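Local coordinates for protein dipeptide Epimerase (PDB 3JZU) that belongs to the mandelate racemase/muconate lactonizing enzyme family of the enolase superfamily and holds a leucine and a tyrosine residue in the mouth of its barrel domain, at residues D132-I137 with K159-T164; I290-E295 with D318-F323. All coordinates share one frame; numbering follows the deposited sequence.

Overall arrangement
Both contacts lie at the C-terminal ends of parallel strands in the barrel domain of an enolase-superfamily protein, and their centres are about 13 Å apart. Along the chain they come in series. Contact 1 joins strands 128-135 and 157-161, the first two of the barrel, and contact 2 joins the loops that follow strands 287-290 and 314-317, the last two. Because a barrel closes on itself, its first and last strands are neighbours, and here Thr134 N meets Asp320 OD2 in a probable hydrogen bond. Leucine and tyrosine are touched by both contacts, which illustrates how such a barrel assembles one site from segments distant in sequence.

Contact 1 of 2, residues D132-I137 with K159-T164; sequences DITLGI and KIKVGT. With TYR (tyrosine), chain J; LEU (leucine), chain I.
Leu135 and Lys159 meet through their backbones: Leu135 N donates to Lys159 O (2.8 Å), Lys159 N to Ile133 O (2.9 Å) and Lys161 N to Leu135 O at a longer 3.2 Å. These bonds knit strands 133-135 and 159-161 into a parallel pair, their directions 25° apart.

Apolar contacts follow the same line. Thr134 CG2 presses tightly on Lys161 CG (3.5 Å), while the side chain of Ile137 crosses that of Lys161 at about a right angle, bringing CG1 to Lys161 CB. Farther along, Ile137 CG2 slides past Thr164 CG2.

Polar groups gather on the face of Thr134 and Lys159. The lysine runs out extended alongside Thr134, its CG anti to the backbone N (chi1 178°), and its NZ bonds tyrosine O (3.0 Å) besides forming salt bridges to Asp318 and Glu215. Lys161 bends at chi2 (-69°) and gives NZ to leucine O (2.9 Å), with Asp189 and Asn191 as further partners. Thr134 OG1 accepts from leucine N (3.1 Å).

Leu135 and Ile160 face helix 140-152 instead, completing a beta-alpha-beta unit of the TIM-type barrel, whose paired lysines on the second strand recall the KxK motif of enolase-superfamily active sites.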
ATOM      1  N   ASP A 132      -4.301  -8.317  -5.996  1.00 26.29           N
ATOM      2  CA  ASP A 132      -3.533  -9.543  -6.130  1.00 26.67           C
ATOM      3  C   ASP A 132      -3.423 -10.030  -4.696  1.00 26.01           C
ATOM      4  O   ASP A 132      -4.065  -9.486  -3.791  1.00 25.07           O
ATOM      5  CB  ASP A 132      -2.120  -9.262  -6.677  1.00 27.14           C
ATOM      6  CG  ASP A 132      -1.285  -8.357  -5.761  1.00 28.83           C
ATOM      7  OD1 ASP A 132      -1.466  -8.400  -4.525  1.00 28.64           O
ATOM      8  OD2 ASP A 132      -0.422  -7.609  -6.278  1.00 28.79           O
ATOM      9  N   ILE A 133      -2.628 -11.065  -4.491  1.00 27.39           N
ATOM     10  CA  ILE A 133      -2.375 -11.551  -3.150  1.00 27.01           C
ATOM     11  C   ILE A 133      -0.911 -11.935  -3.179  1.00 27.79           C
ATOM     12  O   ILE A 133      -0.425 -12.518  -4.162  1.00 26.99           O
ATOM     13  CB  ILE A 133      -3.276 -12.751  -2.745  1.00 28.52           C
ATOM     14  CG1 ILE A 133      -2.934 -13.165  -1.309  1.00 26.04           C
ATOM     15  CG2 ILE A 133      -3.114 -13.908  -3.721  1.00 26.38           C
ATOM     16  CD1 ILE A 133      -3.993 -14.046  -0.660  1.00 31.30           C
ATOM     17  N   THR A 134      -0.199 -11.545  -2.128  1.00 27.22           N
ATOM     18  CA  THR A 134       1.229 -11.808  -2.012  1.00 28.11           C
ATOM     19  C   THR A 134       1.534 -13.145  -1.343  1.00 29.50           C
ATOM     20  O   THR A 134       0.865 -13.532  -0.383  1.00 29.22           O
ATOM     21  CB  THR A 134       1.929 -10.694  -1.187  1.00 30.11           C
ATOM     22  OG1 THR A 134       1.699  -9.422  -1.808  1.00 29.50           O
ATOM     23  CG2 THR A 134       3.446 -10.946  -1.100  1.00 26.53           C
ATOM     24  N   LEU A 135       2.540 -13.841  -1.873  1.00 27.96           N
ATOM     25  CA  LEU A 135       3.013 -15.111  -1.324  1.00 28.72           C
ATOM     26  C   LEU A 135       4.355 -14.775  -0.667  1.00 29.13           C
ATOM     27  O   LEU A 135       5.232 -14.206  -1.319  1.00 27.21           O
ATOM     28  CB  LEU A 135       3.258 -16.140  -2.436  1.00 27.12           C
ATOM     29  CG  LEU A 135       2.102 -16.572  -3.343  1.00 28.11           C
ATOM     30  CD1 LEU A 135       2.632 -17.511  -4.424  1.00 29.12           C
ATOM     31  CD2 LEU A 135       1.036 -17.254  -2.535  1.00 30.81           C
ATOM     32  N   GLY A 136       4.512 -15.121   0.609  1.00 30.74           N
ATOM     33  CA  GLY A 136       5.753 -14.830   1.308  1.00 31.42           C
ATOM     34  C   GLY A 136       6.880 -15.757   0.888  1.00 31.63           C
ATOM     35  O   GLY A 136       6.628 -16.823   0.323  1.00 30.84           O
ATOM     36  N   ILE A 137       8.119 -15.359   1.165  1.00 30.06           N
ATOM     37  CA  ILE A 137       9.284 -16.165   0.809  1.00 29.58           C
ATOM     38  C   ILE A 137       9.275 -17.527   1.490  1.00 31.76           C
ATOM     39  O   ILE A 137       9.067 -17.622   2.699  1.00 28.09           O
ATOM     40  CB  ILE A 137      10.611 -15.459   1.187  1.00 30.25           C
ATOM     41  CG1 ILE A 137      10.819 -14.214   0.318  1.00 29.11           C
ATOM     42  CG2 ILE A 137      11.785 -16.417   0.997  1.00 31.73           C
ATOM     43  CD1 ILE A 137      12.193 -13.532   0.527  1.00 26.41           C
ATOM     44  N   LYS A 159       1.490 -12.015  -6.318  1.00 28.76           N
ATOM     45  CA  LYS A 159       2.697 -11.227  -6.081  1.00 28.95           C
ATOM     46  C   LYS A 159       3.671 -12.153  -5.361  1.00 29.51           C
ATOM     47  O   LYS A 159       3.405 -12.602  -4.242  1.00 30.11           O
ATOM     48  CB  LYS A 159       2.383  -9.998  -5.220  1.00 27.01           C
ATOM     49  CG  LYS A 159       3.595  -9.141  -4.892  1.00 27.10           C
ATOM     50  CD  LYS A 159       3.177  -7.794  -4.294  1.00 26.11           C
ATOM     51  CE  LYS A 159       4.387  -6.986  -3.854  1.00 30.28           C
ATOM     52  NZ  LYS A 159       4.043  -5.622  -3.338  1.00 24.36           N
ATOM     53  N   ILE A 160       4.788 -12.444  -6.018  1.00 28.71           N
ATOM     54  CA  ILE A 160       5.805 -13.350  -5.490  1.00 27.18           C
ATOM     55  C   ILE A 160       6.959 -12.634  -4.815  1.00 27.41           C
ATOM     56  O   ILE A 160       7.646 -11.816  -5.429  1.00 27.60           O
ATOM     57  CB  ILE A 160       6.418 -14.217  -6.612  1.00 27.44           C
ATOM     58  CG1 ILE A 160       5.322 -14.990  -7.349  1.00 29.61           C
ATOM     59  CG2 ILE A 160       7.449 -15.163  -6.027  1.00 27.76           C
ATOM     60  CD1 ILE A 160       5.854 -15.815  -8.544  1.00 28.18           C
ATOM     61  N   LYS A 161       7.176 -12.946  -3.543  1.00 26.29           N
ATOM     62  CA  LYS A 161       8.278 -12.350  -2.817  1.00 26.57           C
ATOM     63  C   LYS A 161       9.521 -13.180  -3.112  1.00 28.26           C
ATOM     64  O   LYS A 161       9.460 -14.409  -3.148  1.00 27.42           O
ATOM     65  CB  LYS A 161       7.983 -12.347  -1.317  1.00 28.15           C
ATOM     66  CG  LYS A 161       6.915 -11.329  -0.913  1.00 27.26           C
ATOM     67  CD  LYS A 161       7.432  -9.893  -1.074  1.00 23.27           C
ATOM     68  CE  LYS A 161       6.342  -8.873  -0.743  1.00 25.29           C
ATOM     69  NZ  LYS A 161       6.826  -7.461  -0.876  1.00 22.57           N
ATOM     70  N   VAL A 162      10.641 -12.507  -3.348  1.00 28.13           N
ATOM     71  CA  VAL A 162      11.900 -13.193  -3.619  1.00 30.55           C
ATOM     72  C   VAL A 162      13.004 -12.393  -2.946  1.00 32.80           C
ATOM     73  O   VAL A 162      12.750 -11.298  -2.433  1.00 31.23           O
ATOM     74  CB  VAL A 162      12.201 -13.268  -5.142  1.00 30.69           C
ATOM     75  CG1 VAL A 162      11.191 -14.162  -5.848  1.00 26.55           C
ATOM     76  CG2 VAL A 162      12.163 -11.873  -5.742  1.00 31.16           C
ATOM     77  N   GLY A 163      14.222 -12.932  -2.933  1.00 33.21           N
ATOM     78  CA  GLY A 163      15.317 -12.191  -2.343  1.00 38.10           C
ATOM     79  C   GLY A 163      16.298 -12.869  -1.401  1.00 39.56           C
ATOM     80  O   GLY A 163      16.853 -12.199  -0.534  1.00 41.50           O
ATOM     81  N   THR A 164      16.520 -14.172  -1.546  1.00 39.78           N
ATOM     82  CA  THR A 164      17.481 -14.863  -0.686  1.00 40.51           C
ATOM     83  C   THR A 164      18.710 -15.212  -1.515  1.00 41.60           C
ATOM     84  O   THR A 164      19.717 -15.670  -0.981  1.00 43.07           O
ATOM     85  CB  THR A 164      16.922 -16.186  -0.114  1.00 41.45           C
ATOM     86  OG1 THR A 164      16.738 -17.128  -1.178  1.00 40.57           O
ATOM     87  CG2 THR A 164      15.602 -15.950   0.596  1.00 40.16           C
TER
HETATM   88  N   TYR J 356       3.928  -4.924   1.492  1.00 28.71           N
HETATM   89  CA  TYR J 356       5.290  -4.405   1.339  1.00 29.33           C
HETATM   90  C   TYR J 356       5.782  -4.374  -0.110  1.00 29.96           C
HETATM   91  O   TYR J 356       4.967  -4.064  -1.003  1.00 28.34           O
HETATM   92  CB  TYR J 356       6.260  -5.241   2.178  1.00 32.88           C
HETATM   93  CG  TYR J 356       5.945  -5.282   3.661  1.00 35.87           C
HETATM   94  CD1 TYR J 356       6.035  -6.477   4.372  1.00 39.55           C
HETATM   95  CD2 TYR J 356       5.595  -4.126   4.362  1.00 38.34           C
HETATM   96  CE1 TYR J 356       5.784  -6.527   5.743  1.00 40.43           C
HETATM   97  CE2 TYR J 356       5.346  -4.164   5.741  1.00 40.28           C
HETATM   98  CZ  TYR J 356       5.443  -5.370   6.423  1.00 42.13           C
HETATM   99  OH  TYR J 356       5.215  -5.430   7.786  1.00 44.12           O
HETATM  100  OXT TYR J 356       6.988  -4.647  -0.326  1.00 27.66           O
HETATM  101  N   LEU I 355       1.339  -6.863  -0.103  1.00 28.81           N
HETATM  102  CA  LEU I 355       2.060  -6.447   1.139  1.00 30.38           C
HETATM  103  C   LEU I 355       3.492  -6.002   0.839  1.00 28.67           C
HETATM  104  O   LEU I 355       4.187  -6.631   0.036  1.00 29.29           O
HETATM  105  CB  LEU I 355       2.117  -7.616   2.132  1.00 33.52           C
HETATM  106  CG  LEU I 355       0.815  -8.254   2.620  1.00 35.37           C
HETATM  107  CD1 LEU I 355       1.124  -9.357   3.620  1.00 36.02           C
HETATM  108  CD2 LEU I 355      -0.063  -7.195   3.262  1.00 38.80           C

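Contact 2 of 2, residues I290-E295 with D318-F323. With LEU (leucine), chain I; TYR (tyrosine), chain J.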
ATOM      1  N   ILE A 290      -1.515   0.566  -6.144  1.00 26.08           N
ATOM      2  CA  ILE A 290      -1.777   0.927  -4.758  1.00 23.77           C
ATOM      3  C   ILE A 290      -1.305  -0.279  -3.942  1.00 23.36           C
ATOM      4  O   ILE A 290      -1.600  -1.427  -4.294  1.00 23.85           O
ATOM      5  CB  ILE A 290      -3.296   1.204  -4.539  1.00 25.32           C
ATOM      6  CG1 ILE A 290      -3.542   1.767  -3.133  1.00 25.82           C
ATOM      7  CG2 ILE A 290      -4.111  -0.070  -4.760  1.00 21.44           C
ATOM      8  CD1 ILE A 290      -2.951   3.138  -2.914  1.00 25.32           C
ATOM      9  N   GLY A 291      -0.543  -0.026  -2.882  1.00 20.87           N
ATOM     10  CA  GLY A 291      -0.045  -1.113  -2.058  1.00 23.02           C
ATOM     11  C   GLY A 291      -0.381  -0.940  -0.590  1.00 22.36           C
ATOM     12  O   GLY A 291      -1.212  -0.107  -0.239  1.00 21.05           O
ATOM     13  N   CYS A 292       0.267  -1.718   0.273  1.00 25.68           N
ATOM     14  CA  CYS A 292      -0.009  -1.627   1.707  1.00 24.19           C
ATOM     15  C   CYS A 292       1.058  -2.268   2.579  1.00 27.31           C
ATOM     16  O   CYS A 292       1.895  -3.056   2.114  1.00 25.82           O
ATOM     17  CB  CYS A 292      -1.346  -2.299   2.025  1.00 27.80           C
ATOM     18  SG  CYS A 292      -1.349  -4.089   1.713  1.00 26.18           S
ATOM     19  N   MET A 293       1.008  -1.918   3.859  1.00 25.81           N
ATOM     20  CA  MET A 293       1.907  -2.473   4.859  1.00 28.19           C
ATOM     21  C   MET A 293       1.142  -3.661   5.442  1.00 28.91           C
ATOM     22  O   MET A 293      -0.085  -3.660   5.427  1.00 28.40           O
ATOM     23  CB  MET A 293       2.167  -1.448   5.965  1.00 27.56           C
ATOM     24  CG  MET A 293       2.808  -0.163   5.471  1.00 28.01           C
ATOM     25  SD  MET A 293       4.391  -0.490   4.680  1.00 29.65           S
ATOM     26  CE  MET A 293       5.061   1.197   4.569  1.00 27.55           C
ATOM     27  N   ALA A 294       1.850  -4.669   5.948  1.00 29.56           N
ATOM     28  CA  ALA A 294       1.177  -5.824   6.536  1.00 29.39           C
ATOM     29  C   ALA A 294       0.507  -5.414   7.855  1.00 28.55           C
ATOM     30  O   ALA A 294      -0.458  -6.039   8.295  1.00 26.44           O
ATOM     31  CB  ALA A 294       2.182  -6.950   6.788  1.00 32.01           C
ATOM     32  N   GLU A 295       1.008  -4.339   8.455  1.00 27.50           N
ATOM     33  CA  GLU A 295       0.492  -3.837   9.733  1.00 30.02           C
ATOM     34  C   GLU A 295      -0.842  -3.073   9.665  1.00 30.02           C
ATOM     35  O   GLU A 295      -1.378  -2.647  10.688  1.00 33.56           O
ATOM     36  CB  GLU A 295       1.549  -2.945  10.400  1.00 28.39           C
ATOM     37  CG  GLU A 295       2.831  -3.674  10.792  1.00 32.22           C
ATOM     38  CD  GLU A 295       3.856  -3.749   9.677  1.00 35.00           C
ATOM     39  OE1 GLU A 295       3.493  -3.565   8.491  1.00 32.28           O
ATOM     40  OE2 GLU A 295       5.038  -3.999   9.992  1.00 38.91           O
ATOM     41  N   ASP A 318      -2.518  -4.053  -4.732  1.00 25.67           N
ATOM     42  CA  ASP A 318      -1.915  -5.054  -3.869  1.00 26.44           C
ATOM     43  C   ASP A 318      -2.386  -4.662  -2.465  1.00 26.40           C
ATOM     44  O   ASP A 318      -1.627  -4.090  -1.679  1.00 25.88           O
ATOM     45  CB  ASP A 318      -0.382  -4.993  -3.979  1.00 24.72           C
ATOM     46  CG  ASP A 318       0.321  -5.928  -2.996  1.00 24.92           C
ATOM     47  OD1 ASP A 318      -0.078  -7.101  -2.902  1.00 24.36           O
ATOM     48  OD2 ASP A 318       1.288  -5.494  -2.328  1.00 26.22           O
ATOM     49  N   LEU A 319      -3.660  -4.940  -2.187  1.00 25.80           N
ATOM     50  CA  LEU A 319      -4.285  -4.624  -0.901  1.00 25.45           C
ATOM     51  C   LEU A 319      -4.762  -5.934  -0.282  1.00 26.18           C
ATOM     52  O   LEU A 319      -5.952  -6.263  -0.321  1.00 25.62           O
ATOM     53  CB  LEU A 319      -5.471  -3.684  -1.130  1.00 24.05           C
ATOM     54  CG  LEU A 319      -5.096  -2.407  -1.884  1.00 23.89           C
ATOM     55  CD1 LEU A 319      -6.333  -1.557  -2.177  1.00 25.21           C
ATOM     56  CD2 LEU A 319      -4.088  -1.637  -1.043  1.00 22.60           C
ATOM     57  N   ASP A 320      -3.813  -6.654   0.304  1.00 25.83           N
ATOM     58  CA  ASP A 320      -4.068  -7.957   0.894  1.00 27.62           C
ATOM     59  C   ASP A 320      -3.755  -8.047   2.389  1.00 26.44           C
ATOM     60  O   ASP A 320      -3.687  -9.138   2.941  1.00 25.65           O
ATOM     61  CB  ASP A 320      -3.263  -9.018   0.116  1.00 28.26           C
ATOM     62  CG  ASP A 320      -1.771  -8.686   0.024  1.00 29.77           C
ATOM     63  OD1 ASP A 320      -1.379  -7.548   0.361  1.00 30.75           O
ATOM     64  OD2 ASP A 320      -0.982  -9.566  -0.404  1.00 30.53           O
ATOM     65  N   ALA A 321      -3.587  -6.913   3.056  1.00 25.65           N
ATOM     66  CA  ALA A 321      -3.282  -6.961   4.479  1.00 25.76           C
ATOM     67  C   ALA A 321      -4.391  -7.600   5.326  1.00 26.01           C
ATOM     68  O   ALA A 321      -4.091  -8.308   6.291  1.00 25.61           O
ATOM     69  CB  ALA A 321      -2.966  -5.562   5.004  1.00 26.03           C
ATOM     70  N   THR A 322      -5.658  -7.366   4.979  1.00 25.21           N
ATOM     71  CA  THR A 322      -6.752  -7.925   5.775  1.00 26.68           C
ATOM     72  C   THR A 322      -6.866  -9.434   5.682  1.00 28.06           C
ATOM     73  O   THR A 322      -7.387 -10.074   6.606  1.00 26.99           O
ATOM     74  CB  THR A 322      -8.144  -7.340   5.395  1.00 28.39           C
ATOM     75  OG1 THR A 322      -8.468  -7.695   4.046  1.00 27.81           O
ATOM     76  CG2 THR A 322      -8.155  -5.829   5.548  1.00 26.04           C
ATOM     77  N   PHE A 323      -6.387 -10.012   4.582  1.00 25.17           N
ATOM     78  CA  PHE A 323      -6.476 -11.461   4.407  1.00 27.34           C
ATOM     79  C   PHE A 323      -5.704 -12.232   5.479  1.00 27.34           C
ATOM     80  O   PHE A 323      -6.001 -13.396   5.750  1.00 27.59           O
ATOM     81  CB  PHE A 323      -5.957 -11.879   3.024  1.00 27.13           C
ATOM     82  CG  PHE A 323      -6.555 -11.093   1.871  1.00 25.42           C
ATOM     83  CD1 PHE A 323      -7.783 -10.455   1.996  1.00 27.45           C
ATOM     84  CD2 PHE A 323      -5.887 -11.018   0.655  1.00 28.74           C
ATOM     85  CE1 PHE A 323      -8.342  -9.750   0.927  1.00 25.86           C
ATOM     86  CE2 PHE A 323      -6.437 -10.313  -0.426  1.00 27.51           C
ATOM     87  CZ  PHE A 323      -7.669  -9.680  -0.280  1.00 26.33           C
TER
HETATM   88  N   LEU I 355       1.339  -6.863  -0.103  1.00 28.81           N
HETATM   89  CA  LEU I 355       2.060  -6.447   1.139  1.00 30.38           C
HETATM   90  C   LEU I 355       3.492  -6.002   0.839  1.00 28.67           C
HETATM   91  O   LEU I 355       4.187  -6.631   0.036  1.00 29.29           O
HETATM   92  CB  LEU I 355       2.117  -7.616   2.132  1.00 33.52           C
HETATM   93  CG  LEU I 355       0.815  -8.254   2.620  1.00 35.37           C
HETATM   94  CD1 LEU I 355       1.124  -9.357   3.620  1.00 36.02           C
HETATM   95  CD2 LEU I 355      -0.063  -7.195   3.262  1.00 38.80           C
HETATM   96  N   TYR J 356       3.928  -4.924   1.492  1.00 28.71           N
HETATM   97  CA  TYR J 356       5.290  -4.405   1.339  1.00 29.33           C
HETATM   98  C   TYR J 356       5.782  -4.374  -0.110  1.00 29.96           C
HETATM   99  O   TYR J 356       4.967  -4.064  -1.003  1.00 28.34           O
HETATM  100  CB  TYR J 356       6.260  -5.241   2.178  1.00 32.88           C
HETATM  101  CG  TYR J 356       5.945  -5.282   3.661  1.00 35.87           C
HETATM  102  CD1 TYR J 356       6.035  -6.477   4.372  1.00 39.55           C
HETATM  103  CD2 TYR J 356       5.595  -4.126   4.362  1.00 38.34           C
HETATM  104  CE1 TYR J 356       5.784  -6.527   5.743  1.00 40.43           C
HETATM  105  CE2 TYR J 356       5.346  -4.164   5.741  1.00 40.28           C
HETATM  106  CZ  TYR J 356       5.443  -5.370   6.423  1.00 42.13           C
HETATM  107  OH  TYR J 356       5.215  -5.430   7.786  1.00 44.12           O
HETATM  108  OXT TYR J 356       6.988  -4.647  -0.326  1.00 27.66           O
HETATM  109  O   HOH W   1       2.208  -3.122  -1.527  1.00 29.01           O
HETATM  110  O   HOH W   2      -1.422  -8.601   7.006  1.00 32.95           O
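Ile290 and Leu319 cross obliquely, with Ile290 CG2 against Leu319 CD1 (3.7 Å). The other methyl of Leu319, CD2, turns to the backbone and lies 3.4 Å from Gly291 O. Beside this apolar patch the chains are tied directly, Asp318 N donating to Ile290 O (2.8 Å).

Cys292 points its CB toward the other segment, with SG set between the backbone N and the carbonyl carbon (chi1 65°). From there Cys292 SG reaches Ala321 CB (4.0 Å), and Ile301 of helix 298-310 packs against both residues. Ala321 CB also meets Met293 O, and the sulfur and the carbonyl oxygen approach the methyl from directions only about 64° apart. A water accepts from Cys292 N and donates to Asp318 OD2 and tyrosine O; a second donates to Ala294 O and Ala321 O.

The two segments are the loops at the C-terminal ends of the last two strands of the TIM-type barrel, where this fold places its active site.

Asp318 and Asp320 converge on the amino group of the bound leucine, its N lying 2.6 Å from Asp318 OD2 and 2.8 Å from Asp320 OD1. Two carboxylates would be expected to favour the charged form of that amine. Asp320 OD2 takes the backbone N of Thr134. The CD2 methyl of the bound leucine comes to 3.4 Å from Ala321 CA. On the 290-295 side, Cys292 O accepts from tyrosine N (2.8 Å), and Met293 SD approaches CD2 of the tyrosine ring.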